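Local coordinates for protein manganese lipoxygenase (Gaeumannomyces graminis, PDB 5FX8) that oxygenates linoleic and alpha-linolenic acids to 11S- and 13R-hydroperoxides, using a manganese ion as its catalytic metal, at residues V416-A422 against R460-V464; F411-F415 against Y568-N572; K197-T201 against Y239-R243. All blocks are in the same frame, centred on the assembly; numbering follows the deposited sequence.

Interaction 1: residues V416-A422 against R460-V464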
loop_
_atom_site.group_PDB
_atom_site.type_symbol
_atom_site.label_atom_id
_atom_site.label_comp_id
_atom_site.label_asym_id
_atom_site.label_seq_id
_atom_site.Cartn_x
_atom_site.Cartn_y
_atom_site.Cartn_z
ATOM N N VAL A 416 9.779 11.966 22.885
ATOM C CA VAL A 416 9.317 11.827 24.258
ATOM C C VAL A 416 10.158 12.686 25.182
ATOM O O VAL A 416 9.619 13.398 26.034
ATOM C CB VAL A 416 9.321 10.350 24.688
ATOM C CG1 VAL A 416 9.015 10.203 26.163
ATOM C CG2 VAL A 416 8.299 9.610 23.921
ATOM N N ASP A 417 11.484 12.671 25.000
ATOM C CA ASP A 417 12.325 13.549 25.804
ATOM C C ASP A 417 11.984 15.016 25.566
ATOM O O ASP A 417 11.961 15.809 26.503
ATOM C CB ASP A 417 13.804 13.292 25.526
ATOM C CG ASP A 417 14.295 11.936 26.039
ATOM O OD1 ASP A 417 13.713 11.335 26.976
ATOM O OD2 ASP A 417 15.299 11.470 25.469
ATOM N N SER A 418 11.682 15.393 24.333
ATOM C CA SER A 418 11.321 16.784 24.085
ATOM C C SER A 418 10.003 17.153 24.765
ATOM O O SER A 418 9.837 18.277 25.252
ATOM C CB SER A 418 11.259 17.034 22.581
ATOM O OG SER A 418 10.488 18.192 22.267
ATOM N N THR A 419 9.057 16.226 24.815
ATOM C CA THR A 419 7.758 16.542 25.395
ATOM C C THR A 419 7.792 16.584 26.915
ATOM O O THR A 419 7.120 17.411 27.528
ATOM C CB THR A 419 6.749 15.509 24.914
ATOM O OG1 THR A 419 6.646 15.626 23.508
ATOM C CG2 THR A 419 5.404 15.694 25.558
ATOM N N TYR A 420 8.544 15.686 27.530
ATOM C CA TYR A 420 8.541 15.514 28.966
ATOM C C TYR A 420 9.791 16.036 29.653
ATOM O O TYR A 420 9.818 16.092 30.883
ATOM C CB TYR A 420 8.364 14.038 29.301
ATOM C CG TYR A 420 7.023 13.517 28.911
ATOM C CD1 TYR A 420 5.947 13.686 29.746
ATOM C CD2 TYR A 420 6.829 12.848 27.706
ATOM C CE1 TYR A 420 4.721 13.215 29.410
ATOM C CE2 TYR A 420 5.602 12.376 27.351
ATOM C CZ TYR A 420 4.545 12.564 28.215
ATOM O OH TYR A 420 3.298 12.115 27.912
ATOM N N GLY A 421 10.835 16.346 28.896
ATOM C CA GLY A 421 11.989 17.089 29.349
ATOM C C GLY A 421 12.912 16.482 30.374
ATOM O O GLY A 421 13.088 17.082 31.438
ATOM N N ALA A 422 13.531 15.336 30.096
ATOM C CA ALA A 422 14.589 14.860 30.997
ATOM C C ALA A 422 15.402 13.753 30.343
ATOM O O ALA A 422 15.744 13.849 29.163
ATOM C CB ALA A 422 14.035 14.371 32.344
ATOM N N ARG A 460 9.555 6.209 30.728
ATOM C CA ARG A 460 9.608 6.686 29.347
ATOM C C ARG A 460 9.809 5.558 28.341
ATOM O O ARG A 460 9.232 5.589 27.253
ATOM C CB ARG A 460 10.740 7.682 29.163
ATOM C CG ARG A 460 10.611 8.899 29.954
ATOM C CD ARG A 460 11.901 9.633 29.993
ATOM N NE ARG A 460 11.727 10.883 30.701
ATOM C CZ ARG A 460 11.894 12.057 30.120
ATOM N NH1 ARG A 460 12.266 12.084 28.852
ATOM N NH2 ARG A 460 11.701 13.183 30.789
ATOM N N ALA A 461 10.675 4.590 28.651
ATOM C CA ALA A 461 10.928 3.516 27.703
ATOM C C ALA A 461 9.644 2.819 27.278
ATOM O O ALA A 461 9.567 2.296 26.166
ATOM C CB ALA A 461 11.898 2.500 28.297
ATOM N N GLN A 462 8.633 2.794 28.145
ATOM C CA GLN A 462 7.388 2.120 27.797
ATOM C C GLN A 462 6.616 2.916 26.765
ATOM O O GLN A 462 6.168 2.370 25.750
ATOM C CB GLN A 462 6.533 1.900 29.039
ATOM C CG GLN A 462 7.071 0.855 29.951
ATOM C CD GLN A 462 6.211 0.645 31.151
ATOM O OE1 GLN A 462 6.332 1.357 32.142
ATOM N NE2 GLN A 462 5.326 -0.342 31.077
ATOM N N LEU A 463 6.452 4.209 27.010
ATOM C CA LEU A 463 5.815 5.043 26.019
ATOM C C LEU A 463 6.568 4.987 24.694
ATOM O O LEU A 463 5.949 4.911 23.627
ATOM C CB LEU A 463 5.710 6.467 26.553
ATOM C CG LEU A 463 5.015 7.390 25.568
ATOM C CD1 LEU A 463 3.635 6.858 25.318
ATOM C CD2 LEU A 463 4.979 8.800 26.042
ATOM N N VAL A 464 7.899 4.999 24.741
ATOM C CA VAL A 464 8.690 4.955 23.517
ATOM C C VAL A 464 8.465 3.638 22.782
ATOM O O VAL A 464 8.443 3.601 21.547
ATOM C CB VAL A 464 10.182 5.196 23.834
ATOM C CG1 VAL A 464 11.051 4.928 22.651
ATOM C CG2 VAL A 464 10.396 6.599 24.263
#
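Arg460 reaches from the start of helix 460-481 to the end of helix 396-420 and meets Val416, Asp417, Tyr420 and Ala422. Its CB lies 4.3 Å from Val416 CG1. CG is set anti to the carbonyl carbon (chi1 -63°), and the chain then runs extended to NE, which lets the guanidinium span the gap to the other helix. CD passes 3.9 Å from Asp417 OD1. NE turns to Asp427, which forms a salt bridge with it. At the tip, NH1 forms a salt bridge with Asp417 OD1 at 2.5 Å. The carboxylate sits at the edge of the guanidinium group, with the two planes 41° apart. Tyr420 CB lies over one face of the guanidinium, 3.8 Å from NH2. Ala422 C lies over the opposite face. Two carboxylates hold the charged end, and the carbonyl end of a helix nearby probably suits its positive charge.

The two helices belong to the mainly helical lipoxygenase domain. Helix 460-481 carries the manganese ligand His478 near its far end, so this contact lies at the end away from the metal. The axes of the two segments come within 11.2 Å at an angle of 125°. Helix 396-420 stops at Tyr420, and Gly421 leaves the helix with positive phi.

Beside the arginine the packing is apolar. Val416 CG2 touches Val464 CG2 at 3.7 Å and Leu463 CD2 at 4.0 Å. The same leucine methyl reaches Tyr420 CE2, 3.9 Å away, so it bridges the valine and the aromatic ring. The tyrosine and leucine side chains cross at about a right angle. Leu436 of helix 434-444 touches both of them. Tyr420 OH is hydrogen-bonded to Asp433, just before that helix.

Interaction 2: residues F411-F415 against Y568-N572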
loop_
_atom_site.group_PDB
_atom_site.type_symbol
_atom_site.label_atom_id
_atom_site.label_comp_id
_atom_site.label_asym_id
_atom_site.label_seq_id
_atom_site.Cartn_x
_atom_site.Cartn_y
_atom_site.Cartn_z
ATOM N N PHE A 411 13.912 8.578 16.756
ATOM C CA PHE A 411 12.992 9.706 16.715
ATOM C C PHE A 411 12.051 9.698 17.910
ATOM O O PHE A 411 11.802 10.740 18.513
ATOM C CB PHE A 411 12.176 9.732 15.434
ATOM C CG PHE A 411 11.115 10.777 15.443
ATOM C CD1 PHE A 411 9.858 10.507 15.950
ATOM C CD2 PHE A 411 11.377 12.036 14.974
ATOM C CE1 PHE A 411 8.915 11.455 15.985
ATOM C CE2 PHE A 411 10.421 12.989 14.992
ATOM C CZ PHE A 411 9.192 12.703 15.510
ATOM N N MET A 412 11.471 8.549 18.234
ATOM C CA MET A 412 10.465 8.552 19.279
ATOM C C MET A 412 11.092 8.896 20.607
ATOM O O MET A 412 10.476 9.563 21.436
ATOM C CB MET A 412 9.740 7.210 19.353
ATOM C CG MET A 412 8.777 6.966 18.244
ATOM S SD MET A 412 7.505 8.228 18.047
ATOM C CE MET A 412 6.591 7.497 16.702
ATOM N N GLN A 413 12.313 8.437 20.829
ATOM C CA GLN A 413 13.029 8.775 22.048
ATOM C C GLN A 413 13.251 10.271 22.139
ATOM O O GLN A 413 12.999 10.885 23.177
ATOM C CB GLN A 413 14.355 8.033 22.099
ATOM C CG GLN A 413 15.057 8.185 23.429
ATOM C CD GLN A 413 14.457 7.309 24.518
ATOM O OE1 GLN A 413 14.506 6.082 24.426
ATOM N NE2 GLN A 413 13.898 7.931 25.557
ATOM N N ALA A 414 13.682 10.890 21.047
ATOM C CA ALA A 414 13.856 12.331 21.119
ATOM C C ALA A 414 12.520 13.051 21.256
ATOM O O ALA A 414 12.451 14.089 21.906
ATOM C CB ALA A 414 14.633 12.837 19.915
ATOM N N PHE A 415 11.449 12.511 20.681
ATOM C CA PHE A 415 10.145 13.149 20.786
ATOM C C PHE A 415 9.620 13.104 22.212
ATOM O O PHE A 415 9.083 14.098 22.707
ATOM C CB PHE A 415 9.167 12.484 19.810
ATOM C CG PHE A 415 7.733 12.821 20.060
ATOM C CD1 PHE A 415 7.272 14.106 19.906
ATOM C CD2 PHE A 415 6.846 11.853 20.441
ATOM C CE1 PHE A 415 5.978 14.420 20.143
ATOM C CE2 PHE A 415 5.516 12.164 20.665
ATOM C CZ PHE A 415 5.092 13.447 20.520
ATOM N N TYR A 568 11.136 18.559 18.678
ATOM C CA TYR A 568 10.419 17.774 17.680
ATOM C C TYR A 568 11.041 17.955 16.299
ATOM O O TYR A 568 11.245 16.977 15.573
ATOM C CB TYR A 568 8.930 18.132 17.660
ATOM C CG TYR A 568 8.143 17.301 16.684
ATOM C CD1 TYR A 568 8.126 17.636 15.348
ATOM C CD2 TYR A 568 7.436 16.171 17.086
ATOM C CE1 TYR A 568 7.458 16.875 14.439
ATOM C CE2 TYR A 568 6.758 15.403 16.173
ATOM C CZ TYR A 568 6.777 15.774 14.849
ATOM O OH TYR A 568 6.123 15.082 13.881
ATOM N N ALA A 569 11.380 19.195 15.927
ATOM C CA ALA A 569 11.876 19.435 14.577
ATOM C C ALA A 569 13.299 18.922 14.399
ATOM O O ALA A 569 13.676 18.488 13.299
ATOM C CB ALA A 569 11.783 20.912 14.237
ATOM N N ALA A 570 14.089 18.930 15.469
ATOM C CA ALA A 570 15.414 18.338 15.385
ATOM C C ALA A 570 15.325 16.823 15.264
ATOM O O ALA A 570 16.092 16.208 14.513
ATOM C CB ALA A 570 16.245 18.745 16.599
ATOM N N ALA A 571 14.399 16.194 15.998
ATOM C CA ALA A 571 14.248 14.750 15.841
ATOM C C ALA A 571 13.747 14.415 14.446
ATOM O O ALA A 571 14.163 13.418 13.852
ATOM C CB ALA A 571 13.323 14.171 16.908
ATOM N N ASN A 572 12.901 15.278 13.889
ATOM C CA ASN A 572 12.414 15.074 12.539
ATOM C C ASN A 572 13.528 15.153 11.514
ATOM O O ASN A 572 13.557 14.360 10.572
ATOM C CB ASN A 572 11.342 16.090 12.191
ATOM C CG ASN A 572 10.862 15.921 10.774
ATOM O OD1 ASN A 572 10.380 14.859 10.415
ATOM N ND2 ASN A 572 10.991 16.948 9.963
#
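Phe411 and Phe415 meet Tyr568 in an aromatic cluster between two nearly antiparallel helices, 396-420 and 566-587. The axes of the two segments approach to 8.8 Å at 170°. In the first ring pair Phe411 points its edge at the face of Tyr568, a T-shaped arrangement with planes at 88° and centroids 5.5 Å apart. CZ of Phe411 lies 3.7 Å from CE2 of Tyr568. In the second pair Phe415 CD1 comes to the edge of the tyrosine ring, 3.5 Å from CD2. With CG anti to the backbone N, all three rings are carried toward the opposite helix.

The aliphatic contacts centre on Ala571. Its CB touches Ala414 CB at 3.5 Å and Phe411 CD2 at the same distance, so small side chains sit where the helices face each other.

Backbone atoms also take part. Ala571 O lies in the plane of the Phe411 ring, 3.3 Å from CD2, and Asn572 N lies at the same ring's edge.

Phe555 stacks on Phe411, and its carbonyl O is hydrogen-bonded to Tyr568 OH. With that hydroxyl bonded elsewhere, the contact rests mainly on ring packing and close apolar fit, with no charged group taking part.

Interaction 3: residues K197-T201 against Y239-R243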
loop_
_atom_site.group_PDB
_atom_site.type_symbol
_atom_site.label_atom_id
_atom_site.label_comp_id
_atom_site.label_asym_id
_atom_site.label_seq_id
_atom_site.Cartn_x
_atom_site.Cartn_y
_atom_site.Cartn_z
ATOM N N LYS A 197 19.198 -38.659 1.749
ATOM C CA LYS A 197 19.789 -38.204 0.491
ATOM C C LYS A 197 19.653 -36.698 0.294
ATOM O O LYS A 197 20.435 -36.116 -0.457
ATOM C CB LYS A 197 19.183 -38.945 -0.707
ATOM C CG LYS A 197 19.488 -40.419 -0.721
ATOM C CD LYS A 197 19.462 -41.017 -2.111
ATOM C CE LYS A 197 18.212 -40.647 -2.839
ATOM N NZ LYS A 197 18.457 -40.664 -4.308
ATOM N N LEU A 198 18.698 -36.054 0.957
ATOM C CA LEU A 198 18.479 -34.626 0.782
ATOM C C LEU A 198 19.283 -33.775 1.765
ATOM O O LEU A 198 19.798 -32.720 1.401
ATOM C CB LEU A 198 16.986 -34.335 0.920
ATOM C CG LEU A 198 16.508 -32.903 0.771
ATOM C CD1 LEU A 198 16.624 -32.452 -0.634
ATOM C CD2 LEU A 198 15.097 -32.855 1.181
ATOM N N THR A 199 19.410 -34.207 2.999
ATOM C CA THR A 199 20.004 -33.388 4.027
ATOM C C THR A 199 21.305 -33.926 4.585
ATOM O O THR A 199 21.967 -33.205 5.336
ATOM C CB THR A 199 19.035 -33.221 5.195
ATOM O OG1 THR A 199 18.898 -34.482 5.857
ATOM C CG2 THR A 199 17.712 -32.760 4.697
ATOM N N ALA A 200 21.673 -35.162 4.254
ATOM C CA ALA A 200 22.823 -35.910 4.754
ATOM C C ALA A 200 22.697 -36.264 6.224
ATOM O O ALA A 200 23.680 -36.668 6.834
ATOM C CB ALA A 200 24.143 -35.171 4.513
ATOM N N THR A 201 21.518 -36.125 6.813
ATOM C CA THR A 201 21.346 -36.449 8.218
ATOM C C THR A 201 19.914 -36.936 8.380
ATOM O O THR A 201 19.292 -37.372 7.410
ATOM C CB THR A 201 21.772 -35.244 9.090
ATOM O OG1 THR A 201 21.574 -35.504 10.482
ATOM C CG2 THR A 201 21.056 -33.958 8.693
ATOM N N TYR A 239 14.933 -26.453 6.791
ATOM C CA TYR A 239 16.055 -26.762 7.658
ATOM C C TYR A 239 17.247 -25.885 7.336
ATOM O O TYR A 239 17.384 -25.357 6.239
ATOM C CB TYR A 239 16.467 -28.237 7.584
ATOM C CG TYR A 239 17.353 -28.629 6.434
ATOM C CD1 TYR A 239 16.883 -28.601 5.153
ATOM C CD2 TYR A 239 18.633 -29.093 6.649
ATOM C CE1 TYR A 239 17.662 -28.990 4.099
ATOM C CE2 TYR A 239 19.436 -29.485 5.599
ATOM C CZ TYR A 239 18.936 -29.428 4.322
ATOM O OH TYR A 239 19.672 -29.807 3.245
ATOM N N LEU A 240 18.108 -25.715 8.323
ATOM C CA LEU A 240 19.376 -25.034 8.135
ATOM C C LEU A 240 20.447 -26.084 7.849
ATOM O O LEU A 240 20.697 -26.958 8.682
ATOM C CB LEU A 240 19.701 -24.200 9.372
ATOM C CG LEU A 240 20.897 -23.261 9.279
ATOM C CD1 LEU A 240 20.848 -22.423 8.022
ATOM C CD2 LEU A 240 20.905 -22.375 10.495
ATOM N N ASP A 241 21.057 -26.020 6.669
ATOM C CA ASP A 241 22.003 -27.037 6.227
ATOM C C ASP A 241 23.409 -26.684 6.665
ATOM O O ASP A 241 23.956 -25.660 6.246
ATOM C CB ASP A 241 21.986 -27.202 4.708
ATOM C CG ASP A 241 22.810 -28.400 4.226
ATOM O OD1 ASP A 241 23.058 -29.361 4.980
ATOM O OD2 ASP A 241 23.191 -28.378 3.061
ATOM N N ALA A 242 24.007 -27.567 7.463
ATOM C CA ALA A 242 25.399 -27.384 7.846
ATOM C C ALA A 242 26.345 -27.482 6.656
ATOM O O ALA A 242 27.421 -26.884 6.687
ATOM C CB ALA A 242 25.792 -28.400 8.910
ATOM N N ARG A 243 25.989 -28.221 5.607
ATOM C CA ARG A 243 26.958 -28.392 4.532
ATOM C C ARG A 243 27.177 -27.107 3.764
ATOM O O ARG A 243 28.285 -26.864 3.278
ATOM C CB ARG A 243 26.522 -29.482 3.575
ATOM C CG ARG A 243 26.403 -30.818 4.220
ATOM C CD ARG A 243 25.659 -31.764 3.341
ATOM N NE ARG A 243 24.337 -31.243 3.105
ATOM C CZ ARG A 243 23.486 -31.730 2.225
ATOM N NH1 ARG A 243 23.827 -32.763 1.487
ATOM N NH2 ARG A 243 22.291 -31.176 2.104
HETATM O O HOH W 1 22.207 -33.361 -1.105
HETATM O O HOH W 2 19.019 -29.960 0.720
HETATM O O HOH W 3 22.556 -31.160 6.894
#
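Leu198 and Thr199, at the end of helix 192-199, meet Tyr239 on strand 235-241 and Arg243 in the loop that follows. The first link along the helix is indirect. Lys197 O takes a weak bond from a water, and the same water accepts from Arg243 NH1.

Leu198 uses its backbone O. Arg243 NH2 donates to it at 3.0 Å with an N-H...O angle of 139°, and the donor lies tilted from the carbonyl plane. A second water donates to Leu198 O at 2.9 Å and bonds to Tyr239 OH at 2.6 Å. One carbonyl is therefore held by an arginine and a water.

Thr199 brings its methyl over the tyrosine ring. CG2 lies 3.8 Å from the ring centroid and 21° off the normal, a CH-pi contact. Its OG1 lies between the backbone N and the carbonyl carbon (chi1 69°), bonds to Val195 O in the preceding turn, and accepts from Thr201 N. That last bond makes an ST turn as the chain leaves the helix. The strand opposite is the middle one of a five-stranded antiparallel sheet, so the contact lays a helix end against that sheet. Leu206 of helix 203-208 packs on both Thr199 and Tyr239. Thr199 O lies over one face of the Arg243 guanidinium. A third water donates to Thr199 O at 2.6 Å and to Asp241 OD1 at 2.7 Å.

Ala200 leaves the helix with positive phi. Its CB sits 3.9 Å from both CD and NH1 of Arg243. The arginine, bent at chi3, is steadied by Asp241. Its NE donates to the syn lone pair of Asp241 OD1 at 2.9 Å, near the guanidinium plane. Ser244 in turn bonds to Asp241 OD2.

Interactions 1 and 2 are neighbours, with centres 10 Å apart. Both use helix 396-420. Residues 411-415 pack on helix 566-587, and residues 416-422, just after them, meet the start of helix 460-481. The two contacts touch through Ser418 and Tyr568 and through Val464 and Gln413. One helix is thus joined to a fairly near one in sequence and to one about 150 residues further on. The loop closed by interaction 1 falls within the longer one of interaction 2. Interaction 3 closes before both open. It is remote, 49 and 48 Å from their centres, and joins a short helix to the five-stranded sheet. All three are structural packing away from the manganese site.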